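Local coordinates for protein pseudouridine synthase (Pyrococcus abyssi, PDB 2AUS) that probably isomerises uridine to pseudouridine in RNA, acting as a Cbf5-type pseudouridine synthase, at residues I125-Q138 / R151-G165. Sequence-based numbering, arbitrary orientation.
Sequences IRAVMKEFEGEIIQ and RTRKVYYIEILEIDG
Glu133 has CG anti to its own carbonyl carbon (chi1 -70°) and the chain extended beyond, which carries OE2 to the backbone of strand 152-164; Met129 bends at chi3 (72°), turning CE onto Ile158 CG2. Glu133 OE2 accepts from Ile158 N at 3.2 Å, a nearly straight bond that enters from above the carboxylate plane, while the other oxygen, OE1, forms a salt bridge with Lys130 NZ. An alanine in place of Glu133 would probably leave Ile158 N without this acceptor and Lys130 without its charged mate. Met129 crosses Ile158 at about a right angle, CE lying 3.6 Å from Ile158 CG2, and its SD rests on Ile160 CD1. One turn back, Arg126 lays its guanidinium face over Ile163 CD1 and Ile160 CG2, with Glu122 pairing NH1. Here the end of helix 122-131 runs nearly antiparallel to strand 152-164 (164°), on one face of an antiparallel sheet, then the chain turns to add strand 134-137 as one outermost strand of that sheet within the chain. That strand is tied by two antiparallel hydrogen-bonded pairs, Gly134 with Val155 and Ile136 with Arg153; between them Glu135 sets OE2 against the aliphatic chain of Lys154, 3.6 Å from CB. On the opposite face, Ile136 CG1 meets Val155 CG2 at 3.9 Å.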
loop_
_atom_site.group_PDB
_atom_site.type_symbol
_atom_site.label_atom_id
_atom_site.label_comp_id
_atom_site.label_asym_id
_atom_site.label_seq_id
_atom_site.Cartn_x
_atom_site.Cartn_y
_atom_site.Cartn_z
ATOM N N ILE A 125 -17.269 25.653 20.786
ATOM C CA ILE A 125 -17.213 24.790 19.609
ATOM C C ILE A 125 -18.617 24.394 19.165
ATOM O O ILE A 125 -18.947 24.477 17.981
ATOM C CB ILE A 125 -16.413 23.493 19.877
ATOM C CG1 ILE A 125 -14.989 23.831 20.327
ATOM C CG2 ILE A 125 -16.367 22.645 18.608
ATOM C CD1 ILE A 125 -14.139 22.613 20.648
ATOM N N ARG A 126 -19.439 23.959 20.116
ATOM C CA ARG A 126 -20.802 23.543 19.808
ATOM C C ARG A 126 -21.672 24.663 19.253
ATOM O O ARG A 126 -22.502 24.428 18.374
ATOM C CB ARG A 126 -21.479 22.948 21.044
ATOM C CG ARG A 126 -21.097 21.503 21.320
ATOM C CD ARG A 126 -22.209 20.782 22.068
ATOM N NE ARG A 126 -22.044 19.332 22.022
ATOM C CZ ARG A 126 -21.071 18.672 22.642
ATOM N NH1 ARG A 126 -20.176 19.334 23.360
ATOM N NH2 ARG A 126 -20.991 17.349 22.536
ATOM N N ALA A 127 -21.482 25.877 19.761
ATOM C CA ALA A 127 -22.271 27.015 19.305
ATOM C C ALA A 127 -21.884 27.435 17.893
ATOM O O ALA A 127 -22.751 27.698 17.059
ATOM C CB ALA A 127 -22.101 28.188 20.264
ATOM N N VAL A 128 -20.583 27.495 17.630
ATOM C CA VAL A 128 -20.082 27.893 16.321
ATOM C C VAL A 128 -20.405 26.881 15.229
ATOM O O VAL A 128 -20.713 27.255 14.096
ATOM C CB VAL A 128 -18.561 28.105 16.352
ATOM C CG1 VAL A 128 -18.040 28.368 14.951
ATOM C CG2 VAL A 128 -18.232 29.270 17.266
ATOM N N MET A 129 -20.329 25.599 15.562
ATOM C CA MET A 129 -20.621 24.567 14.579
ATOM C C MET A 129 -22.118 24.424 14.391
ATOM O O MET A 129 -22.582 23.670 13.537
ATOM C CB MET A 129 -20.004 23.237 15.003
ATOM C CG MET A 129 -18.499 23.202 14.831
ATOM S SD MET A 129 -17.795 21.624 15.282
ATOM C CE MET A 129 -18.355 20.594 13.907
ATOM N N LYS A 130 -22.873 25.157 15.198
ATOM C CA LYS A 130 -24.323 25.126 15.101
ATOM C C LYS A 130 -24.731 26.199 14.096
ATOM O O LYS A 130 -25.739 26.071 13.407
ATOM C CB LYS A 130 -24.952 25.412 16.468
ATOM C CG LYS A 130 -26.456 25.192 16.524
ATOM C CD LYS A 130 -26.807 23.731 16.274
ATOM C CE LYS A 130 -28.313 23.493 16.328
ATOM N NZ LYS A 130 -28.661 22.071 16.035
ATOM N N GLU A 131 -23.919 27.247 14.003
ATOM C CA GLU A 131 -24.190 28.351 13.093
ATOM C C GLU A 131 -23.753 28.058 11.658
ATOM O O GLU A 131 -24.106 28.799 10.741
ATOM C CB GLU A 131 -23.487 29.621 13.579
ATOM C CG GLU A 131 -21.987 29.634 13.311
ATOM C CD GLU A 131 -21.293 30.873 13.845
ATOM O OE1 GLU A 131 -21.358 31.114 15.071
ATOM O OE2 GLU A 131 -20.683 31.603 13.034
ATOM N N PHE A 132 -22.970 27.000 11.459
ATOM C CA PHE A 132 -22.525 26.661 10.111
ATOM C C PHE A 132 -23.548 25.836 9.353
ATOM O O PHE A 132 -23.363 25.534 8.174
ATOM C CB PHE A 132 -21.181 25.933 10.135
ATOM C CG PHE A 132 -20.008 26.855 10.040
ATOM C CD1 PHE A 132 -19.515 27.494 11.173
ATOM C CD2 PHE A 132 -19.433 27.135 8.807
ATOM C CE1 PHE A 132 -18.464 28.402 11.077
ATOM C CE2 PHE A 132 -18.384 28.041 8.699
ATOM C CZ PHE A 132 -17.897 28.678 9.838
ATOM N N GLU A 133 -24.624 25.465 10.034
ATOM C CA GLU A 133 -25.686 24.709 9.394
ATOM C C GLU A 133 -26.452 25.698 8.524
ATOM O O GLU A 133 -26.858 26.761 8.989
ATOM C CB GLU A 133 -26.610 24.092 10.444
ATOM C CG GLU A 133 -25.967 22.965 11.229
ATOM C CD GLU A 133 -26.783 22.556 12.434
ATOM O OE1 GLU A 133 -26.925 23.387 13.356
ATOM O OE2 GLU A 133 -27.287 21.412 12.459
ATOM N N GLY A 134 -26.628 25.346 7.258
ATOM C CA GLY A 134 -27.321 26.224 6.336
ATOM C C GLY A 134 -26.374 26.629 5.225
ATOM O O GLY A 134 -25.402 25.926 4.949
ATOM N N GLU A 135 -26.642 27.767 4.593
ATOM C CA GLU A 135 -25.798 28.246 3.509
ATOM C C GLU A 135 -24.382 28.577 3.959
ATOM O O GLU A 135 -24.172 29.173 5.015
ATOM C CB GLU A 135 -26.404 29.499 2.871
ATOM C CG GLU A 135 -27.746 29.294 2.185
ATOM C CD GLU A 135 -27.684 28.270 1.066
ATOM O OE1 GLU A 135 -26.717 28.313 0.272
ATOM O OE2 GLU A 135 -28.612 27.435 0.970
ATOM N N ILE A 136 -23.414 28.176 3.146
ATOM C CA ILE A 136 -22.012 28.465 3.405
ATOM C C ILE A 136 -21.398 28.758 2.046
ATOM O O ILE A 136 -21.923 28.326 1.020
ATOM C CB ILE A 136 -21.273 27.269 4.063
ATOM C CG1 ILE A 136 -21.362 26.032 3.174
ATOM C CG2 ILE A 136 -21.861 26.984 5.439
ATOM C CD1 ILE A 136 -20.102 25.751 2.390
ATOM N N ILE A 137 -20.307 29.509 2.027
ATOM C CA ILE A 137 -19.654 29.824 0.768
ATOM C C ILE A 137 -18.224 29.323 0.827
ATOM O O ILE A 137 -17.513 29.573 1.791
ATOM C CB ILE A 137 -19.682 31.339 0.486
ATOM C CG1 ILE A 137 -21.136 31.798 0.325
ATOM C CG2 ILE A 137 -18.884 31.650 -0.777
ATOM C CD1 ILE A 137 -21.305 33.288 0.107
ATOM N N GLN A 138 -17.806 28.607 -0.208
ATOM C CA GLN A 138 -16.467 28.036 -0.247
ATOM C C GLN A 138 -15.708 28.371 -1.526
ATOM O O GLN A 138 -16.308 28.523 -2.588
ATOM C CB GLN A 138 -16.577 26.518 -0.086
ATOM C CG GLN A 138 -17.799 25.937 -0.776
ATOM C CD GLN A 138 -17.892 24.429 -0.647
ATOM O OE1 GLN A 138 -17.743 23.877 0.445
ATOM N NE2 GLN A 138 -18.150 23.755 -1.764
ATOM N N ARG A 151 -19.742 27.880 -5.251
ATOM C CA ARG A 151 -19.413 28.965 -4.335
ATOM C C ARG A 151 -20.301 28.903 -3.102
ATOM O O ARG A 151 -19.808 28.868 -1.979
ATOM C CB ARG A 151 -19.582 30.319 -5.031
ATOM C CG ARG A 151 -18.448 30.697 -5.967
ATOM C CD ARG A 151 -17.591 31.811 -5.378
ATOM N NE ARG A 151 -16.884 31.400 -4.167
ATOM C CZ ARG A 151 -16.186 32.227 -3.387
ATOM N NH1 ARG A 151 -16.099 33.515 -3.684
ATOM N NH2 ARG A 151 -15.569 31.763 -2.307
ATOM N N THR A 152 -21.612 28.888 -3.309
ATOM C CA THR A 152 -22.551 28.820 -2.192
ATOM C C THR A 152 -23.196 27.443 -2.120
ATOM O O THR A 152 -23.844 27.003 -3.064
ATOM C CB THR A 152 -23.658 29.899 -2.318
ATOM O OG1 THR A 152 -24.683 29.651 -1.349
ATOM C CG2 THR A 152 -24.270 29.884 -3.706
ATOM N N ARG A 153 -23.011 26.758 -0.998
ATOM C CA ARG A 153 -23.573 25.422 -0.822
ATOM C C ARG A 153 -24.300 25.314 0.501
ATOM O O ARG A 153 -24.068 26.105 1.409
ATOM C CB ARG A 153 -22.465 24.365 -0.904
ATOM C CG ARG A 153 -22.068 23.998 -2.326
ATOM C CD ARG A 153 -23.193 23.225 -3.005
ATOM N NE ARG A 153 -22.875 22.883 -4.390
ATOM C CZ ARG A 153 -22.902 23.746 -5.401
ATOM N NH1 ARG A 153 -23.244 25.011 -5.186
ATOM N NH2 ARG A 153 -22.567 23.349 -6.624
ATOM N N LYS A 154 -25.173 24.324 0.619
ATOM C CA LYS A 154 -25.939 24.166 1.841
ATOM C C LYS A 154 -25.545 22.982 2.722
ATOM O O LYS A 154 -25.363 21.859 2.249
ATOM C CB LYS A 154 -27.428 24.077 1.500
ATOM C CG LYS A 154 -28.337 23.999 2.710
ATOM C CD LYS A 154 -29.794 24.215 2.319
ATOM C CE LYS A 154 -30.710 24.145 3.537
ATOM N NZ LYS A 154 -30.311 25.136 4.580
ATOM N N VAL A 155 -25.405 23.270 4.012
ATOM C CA VAL A 155 -25.082 22.272 5.015
ATOM C C VAL A 155 -26.407 21.987 5.717
ATOM O O VAL A 155 -26.947 22.842 6.408
ATOM C CB VAL A 155 -24.062 22.820 6.028
ATOM C CG1 VAL A 155 -23.818 21.802 7.136
ATOM C CG2 VAL A 155 -22.759 23.145 5.319
ATOM N N TYR A 156 -26.937 20.791 5.521
ATOM C CA TYR A 156 -28.215 20.422 6.109
ATOM C C TYR A 156 -28.163 20.196 7.610
ATOM O O TYR A 156 -29.136 20.467 8.315
ATOM C CB TYR A 156 -28.748 19.175 5.416
ATOM C CG TYR A 156 -28.923 19.369 3.928
ATOM C CD1 TYR A 156 -29.845 20.293 3.430
ATOM C CD2 TYR A 156 -28.156 18.644 3.015
ATOM C CE1 TYR A 156 -29.994 20.490 2.060
ATOM C CE2 TYR A 156 -28.302 18.831 1.642
ATOM C CZ TYR A 156 -29.220 19.757 1.174
ATOM O OH TYR A 156 -29.362 19.958 -0.181
ATOM N N TYR A 157 -27.033 19.697 8.098
ATOM C CA TYR A 157 -26.881 19.439 9.519
ATOM C C TYR A 157 -25.453 19.108 9.911
ATOM O O TYR A 157 -24.690 18.540 9.131
ATOM C CB TYR A 157 -27.815 18.300 9.960
ATOM C CG TYR A 157 -27.597 16.979 9.243
ATOM C CD1 TYR A 157 -26.551 16.122 9.596
ATOM C CD2 TYR A 157 -28.442 16.585 8.211
ATOM C CE1 TYR A 157 -26.358 14.902 8.936
ATOM C CE2 TYR A 157 -28.259 15.377 7.544
ATOM C CZ TYR A 157 -27.219 14.538 7.910
ATOM O OH TYR A 157 -27.063 13.335 7.246
ATOM N N ILE A 158 -25.102 19.498 11.129
ATOM C CA ILE A 158 -23.793 19.234 11.693
ATOM C C ILE A 158 -24.067 18.680 13.077
ATOM O O ILE A 158 -24.506 19.404 13.967
ATOM C CB ILE A 158 -22.948 20.512 11.830
ATOM C CG1 ILE A 158 -22.538 21.015 10.447
ATOM C CG2 ILE A 158 -21.719 20.229 12.676
ATOM C CD1 ILE A 158 -21.690 22.271 10.483
ATOM N N GLU A 159 -23.829 17.386 13.241
ATOM C CA GLU A 159 -24.046 16.713 14.508
ATOM C C GLU A 159 -22.707 16.345 15.144
ATOM O O GLU A 159 -21.986 15.482 14.648
ATOM C CB GLU A 159 -24.883 15.457 14.274
ATOM C CG GLU A 159 -24.817 14.439 15.397
ATOM C CD GLU A 159 -25.416 13.103 14.995
ATOM O OE1 GLU A 159 -25.026 12.568 13.932
ATOM O OE2 GLU A 159 -26.267 12.581 15.748
ATOM N N ILE A 160 -22.371 17.013 16.241
ATOM C CA ILE A 160 -21.125 16.734 16.940
ATOM C C ILE A 160 -21.266 15.432 17.714
ATOM O O ILE A 160 -22.121 15.304 18.590
ATOM C CB ILE A 160 -20.767 17.870 17.913
ATOM C CG1 ILE A 160 -20.490 19.148 17.120
ATOM C CG2 ILE A 160 -19.556 17.477 18.752
ATOM C CD1 ILE A 160 -20.164 20.351 17.966
ATOM N N LEU A 161 -20.435 14.459 17.365
ATOM C CA LEU A 161 -20.462 13.165 18.023
ATOM C C LEU A 161 -19.656 13.236 19.311
ATOM O O LEU A 161 -20.178 12.971 20.393
ATOM C CB LEU A 161 -19.887 12.087 17.101
ATOM C CG LEU A 161 -20.652 11.838 15.790
ATOM C CD1 LEU A 161 -19.941 10.766 14.983
ATOM C CD2 LEU A 161 -22.084 11.404 16.093
ATOM N N GLU A 162 -18.387 13.612 19.199
ATOM C CA GLU A 162 -17.535 13.711 20.374
ATOM C C GLU A 162 -16.556 14.873 20.298
ATOM O O GLU A 162 -16.123 15.273 19.218
ATOM C CB GLU A 162 -16.740 12.416 20.572
ATOM C CG GLU A 162 -17.583 11.159 20.684
ATOM C CD GLU A 162 -16.747 9.933 20.989
ATOM O OE1 GLU A 162 -15.532 9.961 20.700
ATOM O OE2 GLU A 162 -17.307 8.938 21.501
ATOM N N ILE A 163 -16.214 15.406 21.465
ATOM C CA ILE A 163 -15.257 16.496 21.558
ATOM C C ILE A 163 -14.233 16.145 22.626
ATOM O O ILE A 163 -14.589 15.971 23.791
ATOM C CB ILE A 163 -15.921 17.823 21.972
ATOM C CG1 ILE A 163 -16.903 18.287 20.895
ATOM C CG2 ILE A 163 -14.845 18.877 22.216
ATOM C CD1 ILE A 163 -17.635 19.563 21.243
ATOM N N ASP A 164 -12.971 16.025 22.232
ATOM C CA ASP A 164 -11.915 15.734 23.193
ATOM C C ASP A 164 -10.804 16.761 22.987
ATOM O O ASP A 164 -9.919 16.585 22.146
ATOM C CB ASP A 164 -11.357 14.320 23.003
ATOM C CG ASP A 164 -10.471 13.878 24.176
ATOM O OD1 ASP A 164 -9.877 14.756 24.849
ATOM O OD2 ASP A 164 -10.354 12.656 24.420
ATOM N N GLY A 165 -10.868 17.845 23.751
ATOM C CA GLY A 165 -9.864 18.882 23.639
ATOM C C GLY A 165 -9.881 19.566 22.283
ATOM O O GLY A 165 -10.810 20.303 21.957
#